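Local coordinates for protein putative xanthine dehydrogenase YAGS fad-binding subunit (Escherichia coli, PDB 5G5G) that probably oxidises aldehydes to carboxylic acids, as the molybdenum-bearing subunit of a periplasmic aldehyde oxidase that binds a pterin cytosine dinucleotide, at residues Q152-T157 and L336-L341; S323-A328 and V387-P392; E43-A48 and A194-W199; Y50-G55 and M269-S274; G427-G432 and G594-T599. All coordinates share one frame; numbering follows the deposited sequence.

Contact 1. Residues Q152-T157 and L336-L341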
# COMPACT_ATOMS: atom_id res chain seq x y z
N GLN C 152 3.23 33.72 9.82
CA GLN C 152 2.63 33.79 11.16
C GLN C 152 1.99 32.45 11.42
O GLN C 152 1.52 31.81 10.46
CB GLN C 152 1.50 34.83 11.18
CG GLN C 152 1.85 36.20 10.62
CD GLN C 152 2.73 36.92 11.58
OE1 GLN C 152 2.27 37.27 12.66
NE2 GLN C 152 4.01 37.14 11.22
N PRO C 153 1.89 32.02 12.71
CA PRO C 153 1.21 30.78 13.05
C PRO C 153 -0.30 30.88 13.03
O PRO C 153 -0.83 31.97 13.04
CB PRO C 153 1.64 30.54 14.51
CG PRO C 153 1.92 31.87 15.05
CD PRO C 153 2.48 32.65 13.91
N PRO C 154 -0.98 29.74 13.05
CA PRO C 154 -2.44 29.86 13.24
C PRO C 154 -2.76 30.52 14.59
O PRO C 154 -1.99 30.38 15.54
CB PRO C 154 -2.92 28.40 13.15
CG PRO C 154 -1.81 27.65 12.48
CD PRO C 154 -0.55 28.34 12.92
N GLU C 155 -3.88 31.26 14.64
CA GLU C 155 -4.35 32.01 15.82
C GLU C 155 -4.35 31.19 17.11
O GLU C 155 -3.88 31.66 18.15
CB GLU C 155 -5.78 32.51 15.54
CG GLU C 155 -6.52 33.22 16.68
CD GLU C 155 -8.04 33.11 16.53
OE1 GLU C 155 -8.55 32.98 15.38
OE2 GLU C 155 -8.73 33.14 17.58
N ASP C 156 -4.88 29.97 17.01
CA ASP C 156 -4.96 29.06 18.14
C ASP C 156 -3.71 28.20 18.40
O ASP C 156 -3.75 27.30 19.23
CB ASP C 156 -6.15 28.12 17.93
CG ASP C 156 -6.00 27.25 16.69
OD1 ASP C 156 -5.06 27.51 15.89
OD2 ASP C 156 -6.81 26.31 16.52
N THR C 157 -2.63 28.43 17.65
CA THR C 157 -1.44 27.60 17.76
C THR C 157 -0.18 28.49 17.75
O THR C 157 0.60 28.50 16.80
CB THR C 157 -1.37 26.57 16.64
OG1 THR C 157 -2.65 25.95 16.48
CG2 THR C 157 -0.34 25.53 16.94
N LEU C 336 4.51 26.43 13.79
CA LEU C 336 3.83 25.92 12.60
C LEU C 336 3.35 27.05 11.72
O LEU C 336 2.96 28.13 12.21
CB LEU C 336 2.62 25.02 12.96
CG LEU C 336 2.92 23.74 13.72
CD1 LEU C 336 1.61 23.04 14.09
CD2 LEU C 336 3.86 22.84 12.91
N ARG C 337 3.35 26.79 10.41
CA ARG C 337 2.84 27.74 9.43
C ARG C 337 1.90 26.96 8.51
O ARG C 337 2.29 25.94 7.93
CB ARG C 337 3.99 28.34 8.67
CG ARG C 337 5.08 29.02 9.57
CD ARG C 337 4.60 30.30 10.08
NE ARG C 337 5.64 30.93 10.92
CZ ARG C 337 5.81 30.75 12.23
NH1 ARG C 337 4.97 30.00 12.92
NH2 ARG C 337 6.77 31.46 12.87
N LEU C 338 0.67 27.46 8.37
CA LEU C 338 -0.37 26.73 7.65
C LEU C 338 -0.81 27.51 6.41
O LEU C 338 -1.44 28.57 6.54
CB LEU C 338 -1.55 26.47 8.61
CG LEU C 338 -2.69 25.66 7.97
CD1 LEU C 338 -2.27 24.31 7.44
CD2 LEU C 338 -3.77 25.55 9.03
N ALA C 339 -0.48 27.01 5.23
CA ALA C 339 -0.95 27.60 3.97
C ALA C 339 -2.32 27.05 3.64
O ALA C 339 -2.71 25.98 4.12
CB ALA C 339 0.01 27.28 2.84
N THR C 340 -2.99 27.77 2.75
CA THR C 340 -4.22 27.27 2.14
C THR C 340 -3.92 26.64 0.79
O THR C 340 -3.41 27.31 -0.10
CB THR C 340 -5.24 28.41 2.03
OG1 THR C 340 -5.53 28.81 3.36
CG2 THR C 340 -6.54 27.91 1.38
N LEU C 341 -4.26 25.36 0.65
CA LEU C 341 -4.08 24.66 -0.62
C LEU C 341 -5.39 23.99 -0.97
O LEU C 341 -6.01 23.43 -0.09
CB LEU C 341 -2.97 23.59 -0.57
CG LEU C 341 -1.51 24.03 -0.25
CD1 LEU C 341 -0.60 22.82 -0.13
CD2 LEU C 341 -1.01 24.98 -1.34
O HOH W 1 -0.13 29.79 9.93
O HOH W 2 3.24 27.84 15.99
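Pro-153 and Arg-337 run side by side, pointing the same way, and this is the close-packed part of the contact. One face of the guanidinium lies against the start of the loop, with Arg-337 NH1 3.7 Å from Pro-153 N, and Arg-337 CD approaches Gln-152 O to 3.5 Å. The arginine chain bends at CB-CG (chi2 -75°), which lets NH1 reach Leu-336 O at 2.8 Å, within the guanidinium plane but 62° out of the carbonyl plane. That oxygen also meets Pro-153 CA, in a CA-H...O contact of 3.3 Å, while Asp-159 forms a salt bridge with NH1. Replacing Arg-337 by an alanine would probably leave Asp-159 without its charged mate and open a gap beside the Pro-153 ring. The rest is looser. No direct hydrogen bond crosses: one water links Gln-152 O to Leu-338 N (2.7 and 2.9 Å), another accepts from Leu-336 N and reaches Thr-157 O less certainly, and Pro-154, first residue of a type I turn, brings CG to 4.1 Å from Leu-338 CB. The loop leads from helix 143-147 to edge strand 160-162 along strand 331-340, which on its other flank pairs with strand 299-310 through Ser-306 and Ser-308.

Contact 2. Residues S323-A328 and V387-P392. Unlike the reference sequence in segment 387-392: Gly-391 (reference Asp).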
# COMPACT_ATOMS: atom_id res chain seq x y z
N SER C 323 10.29 18.17 18.54
CA SER C 323 11.47 18.99 18.78
C SER C 323 11.39 19.76 20.09
O SER C 323 12.41 20.35 20.54
CB SER C 323 11.72 19.93 17.60
OG SER C 323 11.93 19.17 16.44
N GLU C 324 10.19 19.83 20.68
CA GLU C 324 9.99 20.47 21.95
C GLU C 324 10.40 19.58 23.10
O GLU C 324 10.56 20.08 24.22
CB GLU C 324 8.52 20.89 22.16
CG GLU C 324 8.09 21.88 21.06
CD GLU C 324 6.60 22.17 20.95
OE1 GLU C 324 5.78 21.59 21.72
OE2 GLU C 324 6.24 22.97 20.05
N LEU C 325 10.54 18.29 22.86
CA LEU C 325 10.71 17.30 23.96
C LEU C 325 11.88 16.34 23.79
O LEU C 325 12.35 15.75 24.78
CB LEU C 325 9.43 16.43 24.08
CG LEU C 325 8.24 17.17 24.64
CD1 LEU C 325 6.95 16.37 24.46
CD2 LEU C 325 8.43 17.54 26.09
N LEU C 326 12.35 16.14 22.57
CA LEU C 326 13.28 15.05 22.36
C LEU C 326 14.69 15.36 22.88
O LEU C 326 15.25 14.51 23.54
CB LEU C 326 13.31 14.62 20.88
CG LEU C 326 14.09 13.32 20.52
CD1 LEU C 326 13.71 12.15 21.41
CD2 LEU C 326 13.82 12.95 19.07
N TYR C 327 15.26 16.54 22.61
CA TYR C 327 16.64 16.79 22.99
C TYR C 327 16.73 17.97 23.95
O TYR C 327 15.88 18.84 23.93
CB TYR C 327 17.53 17.02 21.78
CG TYR C 327 17.51 15.85 20.85
CD1 TYR C 327 18.08 14.68 21.21
CD2 TYR C 327 16.91 15.95 19.60
CE1 TYR C 327 18.06 13.56 20.37
CE2 TYR C 327 16.91 14.85 18.71
CZ TYR C 327 17.48 13.66 19.11
OH TYR C 327 17.47 12.54 18.30
N ALA C 328 17.73 17.93 24.83
CA ALA C 328 18.02 19.03 25.70
C ALA C 328 18.42 20.27 24.88
O ALA C 328 18.81 20.16 23.69
CB ALA C 328 19.13 18.69 26.69
N VAL C 387 13.54 15.58 31.58
CA VAL C 387 12.48 16.51 31.93
C VAL C 387 12.01 17.25 30.69
O VAL C 387 12.69 17.25 29.67
CB VAL C 387 12.94 17.51 33.00
CG1 VAL C 387 13.43 16.80 34.29
CG2 VAL C 387 14.07 18.44 32.46
N ASP C 388 10.84 17.86 30.80
CA ASP C 388 10.31 18.76 29.74
C ASP C 388 11.24 20.00 29.66
O ASP C 388 11.35 20.75 30.62
CB ASP C 388 8.91 19.14 30.12
CG ASP C 388 8.23 20.05 29.12
OD1 ASP C 388 8.90 20.63 28.26
OD2 ASP C 388 7.00 20.13 29.24
N PRO C 389 11.91 20.22 28.52
CA PRO C 389 12.88 21.37 28.50
C PRO C 389 12.25 22.73 28.70
O PRO C 389 12.95 23.64 29.06
CB PRO C 389 13.53 21.29 27.12
CG PRO C 389 13.25 19.91 26.63
CD PRO C 389 12.02 19.40 27.30
N ALA C 390 10.96 22.85 28.40
CA ALA C 390 10.20 24.10 28.60
C ALA C 390 9.64 24.24 30.00
O ALA C 390 9.16 25.32 30.35
CB ALA C 390 9.05 24.19 27.58
N GLY C 391 9.71 23.17 30.81
CA GLY C 391 9.17 23.13 32.16
C GLY C 391 9.93 22.05 32.93
O GLY C 391 9.42 20.94 33.13
N PRO C 392 11.17 22.37 33.32
CA PRO C 392 12.09 21.36 33.85
C PRO C 392 11.67 20.69 35.17
O PRO C 392 12.30 19.72 35.59
CB PRO C 392 13.41 22.14 34.09
CG PRO C 392 13.24 23.49 33.51
CD PRO C 392 11.81 23.69 33.10
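Pro-389 carries the apolar contact, pressing its ring against the backbone bend around Leu-325, where the loop between strands 299-310 and 331-340 meets the loop between helices 376-382 and 401-412. Its CD lies 4.2 Å from Leu-325 CD2, a van der Waals touch between a ring methylene and a methyl branch. Leucine CG stands anti to its own carbonyl carbon (chi1 -71°), which swings the CD2 branch across to the other loop.

A second kind of approach sets carbon against oxygen. Pro-389 CD is 3.5 Å from Glu-324 O, and Pro-389 CG lies 3.9 Å from Tyr-327 O, so two ring carbons sit by two carbonyl oxygens of the bend. Leu-325 CD2 likewise comes to 3.8 Å from Asp-388 OD1, the two side chains passing each other at a slant.

True hydrogen bonds are confined to each loop or go to third parties. Asp-388 OD1 accepts from Ala-390 N at 3.0 Å, an Asx turn in which the donor stands 43° out of the carboxylate plane, and Gly-391 N bonds to Asp-388 O at 2.9 Å to close a type I turn. Asp-388 OD2 is in a salt bridge with Arg-394. On the facing loop, Arg-332 binds Ser-323 O and Tyr-327 O, and Arg-399 binds Leu-325 O and Leu-326 O.

With no hydrogen bond or salt bridge across it, the contact rests on van der Waals packing of a proline ring, a methyl group, carbonyl oxygens and a carboxylate oxygen; the loops themselves are probably held in shape by turn bonds and outside arginines.

Contact 3. Residues E43-A48 and A194-W199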
# COMPACT_ATOMS: atom_id res chain seq x y z
N GLU C 43 -25.44 -12.36 3.77
CA GLU C 43 -26.66 -12.86 4.43
C GLU C 43 -27.51 -11.76 5.04
O GLU C 43 -28.73 -11.92 5.17
CB GLU C 43 -26.37 -13.90 5.50
CG GLU C 43 -25.55 -15.08 5.03
CD GLU C 43 -24.05 -14.91 5.20
OE1 GLU C 43 -23.48 -13.76 5.20
OE2 GLU C 43 -23.36 -15.94 5.24
N GLU C 44 -26.87 -10.65 5.38
CA GLU C 44 -27.54 -9.52 5.99
C GLU C 44 -28.34 -8.68 4.98
O GLU C 44 -29.16 -7.87 5.40
CB GLU C 44 -26.47 -8.69 6.69
CG GLU C 44 -25.87 -9.43 7.92
CD GLU C 44 -24.77 -10.49 7.69
OE1 GLU C 44 -24.30 -10.75 6.55
OE2 GLU C 44 -24.29 -11.05 8.72
N ALA C 45 -28.09 -8.88 3.69
CA ALA C 45 -28.82 -8.15 2.61
C ALA C 45 -28.59 -8.85 1.33
O ALA C 45 -27.82 -8.39 0.47
CB ALA C 45 -28.29 -6.74 2.51
N PRO C 46 -29.32 -9.96 1.14
CA PRO C 46 -28.96 -10.77 -0.04
C PRO C 46 -29.25 -10.09 -1.40
O PRO C 46 -28.59 -10.44 -2.39
CB PRO C 46 -29.86 -12.02 0.08
CG PRO C 46 -30.25 -12.08 1.51
CD PRO C 46 -30.20 -10.66 2.07
N ASN C 47 -30.18 -9.18 -1.41
CA ASN C 47 -30.49 -8.41 -2.62
C ASN C 47 -30.02 -6.97 -2.60
O ASN C 47 -30.65 -6.09 -3.20
CB ASN C 47 -32.00 -8.46 -2.85
CG ASN C 47 -32.52 -9.90 -2.89
OD1 ASN C 47 -33.53 -10.26 -2.22
ND2 ASN C 47 -31.82 -10.75 -3.65
N ALA C 48 -28.92 -6.73 -1.89
CA ALA C 48 -28.36 -5.39 -1.84
C ALA C 48 -28.04 -4.89 -3.25
O ALA C 48 -27.52 -5.64 -4.10
CB ALA C 48 -27.13 -5.35 -0.97
N ALA C 194 -15.25 0.97 2.12
CA ALA C 194 -16.55 0.44 1.73
C ALA C 194 -17.56 0.40 2.85
O ALA C 194 -17.18 0.24 4.01
CB ALA C 194 -16.39 -0.97 1.14
N SER C 195 -18.84 0.47 2.48
CA SER C 195 -19.93 0.44 3.45
C SER C 195 -21.16 -0.18 2.82
O SER C 195 -21.38 -0.09 1.59
CB SER C 195 -20.30 1.86 3.94
OG SER C 195 -19.23 2.54 4.58
N MET C 196 -21.98 -0.79 3.64
CA MET C 196 -23.32 -1.26 3.26
C MET C 196 -24.32 -0.70 4.24
O MET C 196 -24.11 -0.78 5.47
CB MET C 196 -23.40 -2.78 3.23
CG MET C 196 -24.76 -3.28 2.81
SD MET C 196 -24.86 -5.05 2.54
CE MET C 196 -24.99 -5.60 4.23
N ALA C 197 -25.41 -0.13 3.71
CA ALA C 197 -26.48 0.43 4.55
C ALA C 197 -27.77 -0.31 4.38
O ALA C 197 -28.13 -0.65 3.25
CB ALA C 197 -26.69 1.88 4.24
N VAL C 198 -28.49 -0.52 5.47
CA VAL C 198 -29.87 -1.03 5.49
C VAL C 198 -30.65 -0.11 6.42
O VAL C 198 -30.24 0.11 7.61
CB VAL C 198 -29.98 -2.47 6.07
CG1 VAL C 198 -31.40 -2.98 6.23
CG2 VAL C 198 -29.19 -3.46 5.26
N TRP C 199 -31.77 0.38 5.93
CA TRP C 199 -32.76 1.07 6.79
C TRP C 199 -33.93 0.17 7.13
O TRP C 199 -34.42 -0.57 6.26
CB TRP C 199 -33.30 2.34 6.16
CG TRP C 199 -32.30 3.42 5.92
CD1 TRP C 199 -31.40 3.48 4.89
CD2 TRP C 199 -32.07 4.59 6.71
NE1 TRP C 199 -30.61 4.60 5.01
CE2 TRP C 199 -31.04 5.32 6.09
CE3 TRP C 199 -32.67 5.13 7.87
CZ2 TRP C 199 -30.57 6.51 6.60
CZ3 TRP C 199 -32.19 6.30 8.38
CH2 TRP C 199 -31.17 6.99 7.75
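Ala-48 N donates to Ala-45 O at 3.1 Å, closing a type I turn in which both alanine CB atoms point toward strand 194-200. What they meet is the sulfur end of Met-196. Its chain leaves the strand stretched out, CG anti to the backbone N (chi1 -179°), and then bends at the last bond (chi3 79°), so the thioether rather than a straight tail faces the turn. Met-196 SD sits 3.8 Å from Ala-45 CB and 4.2 Å from Ala-48 CB, with its terminal methyl, CE, turned onto Ala-45 CB at 3.9 Å. Two residues along on the same strand face, Val-198 contributes one branch: CG2 lies 4.4 Å from Ala-45 CB.

Pro-265 touches Ala-45, Ala-48 and Val-198 alike, while Trp-207 of strand 203-208 lies against both Met-196 and Val-198. The turn, which leads directly into strand 49-55, is thereby packed onto one face of the seven-stranded mixed sheet; the opposite face of strand 194-200 is met by helix 250-262, through Ala-197 and Trp-199.

Across the contact there is neither a hydrogen bond nor a charge pair. It is apolar van der Waals packing, with the short alanine side chains letting the methionine sulfur come close.

Contact 4. Residues Y50-G55 and M269-S274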
# COMPACT_ATOMS: atom_id res chain seq x y z
N TYR C 50 -26.05 -1.97 -5.73
CA TYR C 50 -24.68 -1.51 -5.86
C TYR C 50 -24.64 -0.04 -6.17
O TYR C 50 -25.27 0.41 -7.12
CB TYR C 50 -23.99 -2.29 -6.96
CG TYR C 50 -23.84 -3.75 -6.68
CD1 TYR C 50 -24.86 -4.63 -6.90
CD2 TYR C 50 -22.66 -4.25 -6.15
CE1 TYR C 50 -24.72 -5.98 -6.65
CE2 TYR C 50 -22.50 -5.62 -5.89
CZ TYR C 50 -23.54 -6.47 -6.13
OH TYR C 50 -23.38 -7.84 -5.87
N GLY C 51 -23.88 0.73 -5.39
CA GLY C 51 -23.69 2.13 -5.72
C GLY C 51 -22.31 2.42 -6.24
O GLY C 51 -21.34 1.99 -5.64
N TYR C 52 -22.20 3.21 -7.31
CA TYR C 52 -20.94 3.51 -7.90
C TYR C 52 -20.76 5.03 -7.88
O TYR C 52 -21.59 5.78 -8.42
CB TYR C 52 -20.81 2.90 -9.29
CG TYR C 52 -19.39 2.78 -9.76
CD1 TYR C 52 -18.72 3.87 -10.33
CD2 TYR C 52 -18.71 1.58 -9.66
CE1 TYR C 52 -17.41 3.76 -10.78
CE2 TYR C 52 -17.41 1.44 -10.09
CZ TYR C 52 -16.76 2.53 -10.65
OH TYR C 52 -15.47 2.40 -11.07
N ILE C 53 -19.67 5.46 -7.26
CA ILE C 53 -19.34 6.86 -7.07
C ILE C 53 -18.92 7.60 -8.35
O ILE C 53 -18.18 7.06 -9.15
CB ILE C 53 -18.25 6.93 -5.99
CG1 ILE C 53 -18.67 7.88 -4.92
CG2 ILE C 53 -16.83 6.99 -6.54
CD1 ILE C 53 -19.30 7.03 -3.86
N VAL C 54 -19.39 8.85 -8.50
CA VAL C 54 -18.88 9.77 -9.52
C VAL C 54 -18.14 10.88 -8.79
O VAL C 54 -18.70 11.57 -7.93
CB VAL C 54 -20.00 10.38 -10.37
CG1 VAL C 54 -19.47 11.33 -11.43
CG2 VAL C 54 -20.83 9.25 -11.00
N GLY C 55 -16.88 11.07 -9.16
CA GLY C 55 -16.02 12.08 -8.53
C GLY C 55 -15.76 13.27 -9.43
O GLY C 55 -15.90 13.18 -10.65
N MET C 269 -18.31 0.74 -2.57
CA MET C 269 -16.87 0.71 -2.35
C MET C 269 -16.24 1.86 -3.15
O MET C 269 -16.66 2.13 -4.30
CB MET C 269 -16.30 -0.60 -2.87
CG MET C 269 -14.81 -0.76 -2.63
SD MET C 269 -14.15 -2.38 -3.19
CE MET C 269 -15.31 -3.40 -2.34
N LEU C 270 -15.28 2.54 -2.57
CA LEU C 270 -14.53 3.57 -3.32
C LEU C 270 -13.52 2.84 -4.22
O LEU C 270 -12.64 2.12 -3.72
CB LEU C 270 -13.82 4.52 -2.39
CG LEU C 270 -14.68 5.21 -1.32
CD1 LEU C 270 -13.85 6.26 -0.60
CD2 LEU C 270 -15.83 5.85 -1.98
N PRO C 271 -13.62 3.01 -5.53
CA PRO C 271 -12.64 2.31 -6.40
C PRO C 271 -11.22 2.79 -6.10
O PRO C 271 -11.03 3.99 -5.82
CB PRO C 271 -13.07 2.75 -7.79
CG PRO C 271 -14.50 3.23 -7.65
CD PRO C 271 -14.63 3.75 -6.28
N ARG C 272 -10.24 1.88 -6.17
CA ARG C 272 -8.86 2.19 -5.82
C ARG C 272 -8.37 3.49 -6.53
O ARG C 272 -7.74 4.33 -5.86
CB ARG C 272 -7.92 1.01 -6.09
CG ARG C 272 -6.47 1.26 -5.72
CD ARG C 272 -6.25 1.57 -4.27
NE ARG C 272 -6.59 0.42 -3.47
CZ ARG C 272 -6.57 0.36 -2.16
NH1 ARG C 272 -6.24 1.45 -1.43
NH2 ARG C 272 -6.88 -0.79 -1.57
N PRO C 273 -8.59 3.64 -7.83
CA PRO C 273 -8.12 4.88 -8.49
C PRO C 273 -8.68 6.19 -7.95
O PRO C 273 -8.05 7.25 -8.19
CB PRO C 273 -8.46 4.68 -9.97
CG PRO C 273 -8.75 3.23 -10.15
CD PRO C 273 -9.15 2.69 -8.82
N SER C 274 -9.81 6.14 -7.26
CA SER C 274 -10.42 7.33 -6.67
C SER C 274 -9.93 7.64 -5.26
O SER C 274 -10.13 8.77 -4.79
CB SER C 274 -11.93 7.18 -6.60
OG SER C 274 -12.30 6.30 -5.57
O HOH W 3 -19.36 0.01 -5.36
O HOH W 4 -18.03 3.35 -6.32
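Tyr-52 and Pro-271 meet at a slant: the phenol end of the ring comes up to the proline, with Tyr-52 OH 3.7 Å from Pro-271 CG and Tyr-52 CZ at 3.8 Å from the same carbon, an approach that is oblique to the ring plane. With CG anti to the backbone N (chi1 -160°), the tyrosine swings from strand 49-55 to reach the proline, although its first bond does not point there. The other side chain on Pro-271 is that of Ile-53, whose CG2 lies 3.9 Å from Pro-271 CD, while Ile-53 CD1 comes to 4.1 Å from Leu-270 CD2; these positions belong to one of two modelled conformers of the isoleucine and are correspondingly less certain.

Strands 49-55 and 266-269 are parallel neighbours in the mixed sheet that joins the hammerhead family region to the first cofactor-binding region. Gly-51 still pairs by backbone with Lys-267, but from Met-269 onward the chains part and two waters stand in for direct bonds. One accepts a hydrogen bond from Met-269 N (3.1 Å) and donates one to Gly-51 O (2.8 Å). The second joins Ile-53 N (2.8 Å) to Met-269 O (2.7 Å) and sits over a face of the Tyr-52 ring, toward its rim.

Tyr-52 also packs on Ala-123 and Ala-127 of helix 120-127. A serine in its place would probably open a gap beside Pro-271 and strip that helix of the ring it rests on. Beyond the proline the chain enters a short 3-10 turn, where Arg-272 hydrogen-bonds to the backbone of another protein chain.

Contact 5. Residues G427-G432 and G594-T599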
# COMPACT_ATOMS: atom_id res chain seq x y z
N GLY C 427 30.73 -5.84 -3.56
CA GLY C 427 30.59 -5.93 -5.01
C GLY C 427 30.35 -4.54 -5.58
O GLY C 427 31.09 -3.59 -5.26
N GLU C 428 29.28 -4.40 -6.37
CA GLU C 428 28.98 -3.10 -6.99
C GLU C 428 28.18 -2.19 -6.02
O GLU C 428 27.92 -1.05 -6.36
CB GLU C 428 28.21 -3.28 -8.33
CG GLU C 428 28.81 -2.47 -9.49
CD GLU C 428 28.16 -2.66 -10.89
OE1 GLU C 428 27.40 -3.63 -11.11
OE2 GLU C 428 28.43 -1.82 -11.78
N TRP C 429 27.83 -2.67 -4.83
CA TRP C 429 27.01 -1.92 -3.87
C TRP C 429 27.89 -1.12 -2.90
O TRP C 429 28.86 -1.68 -2.35
CB TRP C 429 26.12 -2.86 -3.07
CG TRP C 429 25.18 -3.59 -3.95
CD1 TRP C 429 25.40 -4.79 -4.62
CD2 TRP C 429 23.90 -3.14 -4.36
NE1 TRP C 429 24.30 -5.12 -5.38
CE2 TRP C 429 23.36 -4.13 -5.25
CE3 TRP C 429 23.13 -2.01 -4.06
CZ2 TRP C 429 22.11 -3.99 -5.86
CZ3 TRP C 429 21.90 -1.87 -4.66
CH2 TRP C 429 21.38 -2.87 -5.53
N LEU C 430 27.58 0.17 -2.72
CA LEU C 430 28.11 0.98 -1.61
C LEU C 430 27.26 0.68 -0.40
O LEU C 430 26.02 0.74 -0.48
CB LEU C 430 28.05 2.46 -1.93
CG LEU C 430 28.97 2.94 -3.05
CD1 LEU C 430 28.42 4.18 -3.76
CD2 LEU C 430 30.36 3.20 -2.49
N VAL C 431 27.89 0.30 0.70
CA VAL C 431 27.19 -0.03 1.94
C VAL C 431 27.32 1.08 2.96
O VAL C 431 28.42 1.67 3.13
CB VAL C 431 27.74 -1.31 2.54
CG1 VAL C 431 27.03 -1.65 3.82
CG2 VAL C 431 27.59 -2.45 1.51
N GLY C 432 26.22 1.36 3.63
CA GLY C 432 26.19 2.37 4.67
C GLY C 432 25.33 1.97 5.84
O GLY C 432 24.40 1.17 5.70
N GLY C 594 22.28 -0.61 0.92
CA GLY C 594 23.20 -0.70 -0.19
C GLY C 594 22.74 0.33 -1.22
O GLY C 594 21.53 0.50 -1.43
N VAL C 595 23.70 1.00 -1.85
CA VAL C 595 23.38 1.93 -2.94
C VAL C 595 24.19 1.45 -4.14
O VAL C 595 25.42 1.31 -4.07
CB VAL C 595 23.70 3.40 -2.60
CG1 VAL C 595 23.42 4.31 -3.81
CG2 VAL C 595 22.89 3.87 -1.37
N HIS C 596 23.50 1.19 -5.23
CA HIS C 596 24.22 0.68 -6.39
C HIS C 596 25.16 1.75 -6.95
O HIS C 596 24.75 2.89 -7.26
CB HIS C 596 23.25 0.14 -7.46
CG HIS C 596 23.92 -0.77 -8.43
ND1 HIS C 596 24.73 -0.31 -9.44
CD2 HIS C 596 23.92 -2.12 -8.54
CE1 HIS C 596 25.22 -1.33 -10.12
NE2 HIS C 596 24.74 -2.44 -9.60
N SER C 597 26.44 1.42 -7.05
CA SER C 597 27.44 2.43 -7.39
C SER C 597 27.26 2.96 -8.80
O SER C 597 27.74 4.06 -9.10
CB SER C 597 28.87 1.94 -7.19
OG SER C 597 29.17 0.90 -8.10
N ALA C 598 26.67 2.15 -9.67
CA ALA C 598 26.33 2.61 -11.01
C ALA C 598 25.00 3.32 -11.14
O ALA C 598 25.01 4.45 -11.63
CB ALA C 598 26.42 1.49 -12.06
N THR C 599 23.91 2.68 -10.72
CA THR C 599 22.55 3.11 -11.06
C THR C 599 21.94 3.99 -9.98
O THR C 599 20.93 4.63 -10.23
CB THR C 599 21.58 1.93 -11.21
OG1 THR C 599 21.49 1.20 -9.96
CG2 THR C 599 22.05 1.06 -12.36
O HOH W 5 29.78 0.40 -10.71
O HOH W 6 25.76 -5.20 -9.83
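Trp-429 and His-596 are brought together by different choices at chi1: the tryptophan CG stands anti to its carbonyl carbon (-62°), the histidine CG anti to its backbone N (-161°). As a non-hydrogen-bonded pair they share one sheet face, and their rings meet T-shaped, the imidazole edge toward the indole face with planes 80° apart. His-596 CB also lies over the six-membered ring as a CH-pi contact, 3.7 Å from Trp-429 CZ3. Gly-594 lies by the indole edge, where a side chain would be tight.

The backbone ladder is antiparallel. Leu-430 N bonds to Val-595 O at 2.8 Å and Val-595 N to Leu-430 O at 2.7 Å. Just before the strand, Glu-428 O is gripped twice by one residue, by Ser-597 N at 3.0 Å, nearly along the C=O axis, and by Ser-597 OG at 2.9 Å, which comes in slightly tilted from the carbonyl plane. This oxygen lies over a face of the imidazole.

His-596 ND1 accepts from Ala-598 N at 3.1 Å, which helps fix the ring's rotation. One water joins Glu-428 OE1 (2.6 Å) to His-596 NE2 (3.0 Å), and a second bridges Glu-428 OE2 and Ser-597 OG.

Thus beta-ladder, ring packing and a hydrated carboxylate close the end of this long-range antiparallel pairing of strands 429-441 and 584-596. Its polar rim is within reach of another protein chain, so the carboxylate is met by waters and, at Glu-428 OE2, by a polar side chain of that chain.

In the fold
From the N terminus, 43-48 opens contact 3, 50-55 opens contact 4 and 152-157 opens contact 1; 194-199 then closes contact 3, and 269-274 closes contact 4. The three loops cross one another, and none nests. Contact 2 opens at 323-328 before 336-341 closes contact 1, laying a loop on strand 331-340; 387-392 then closes contact 2, joining two loops. Contact 5 follows separately, pairing strands 429-441 and 584-596. Contacts 3 and 4 share the seven-stranded sheet and touch through Ala-194 and Met-269, joining the hammerhead region to the first cofactor-binding range. Contact 2 lies across the chain's centre from both, with contact 1 about 7 Å from it (nearest atoms).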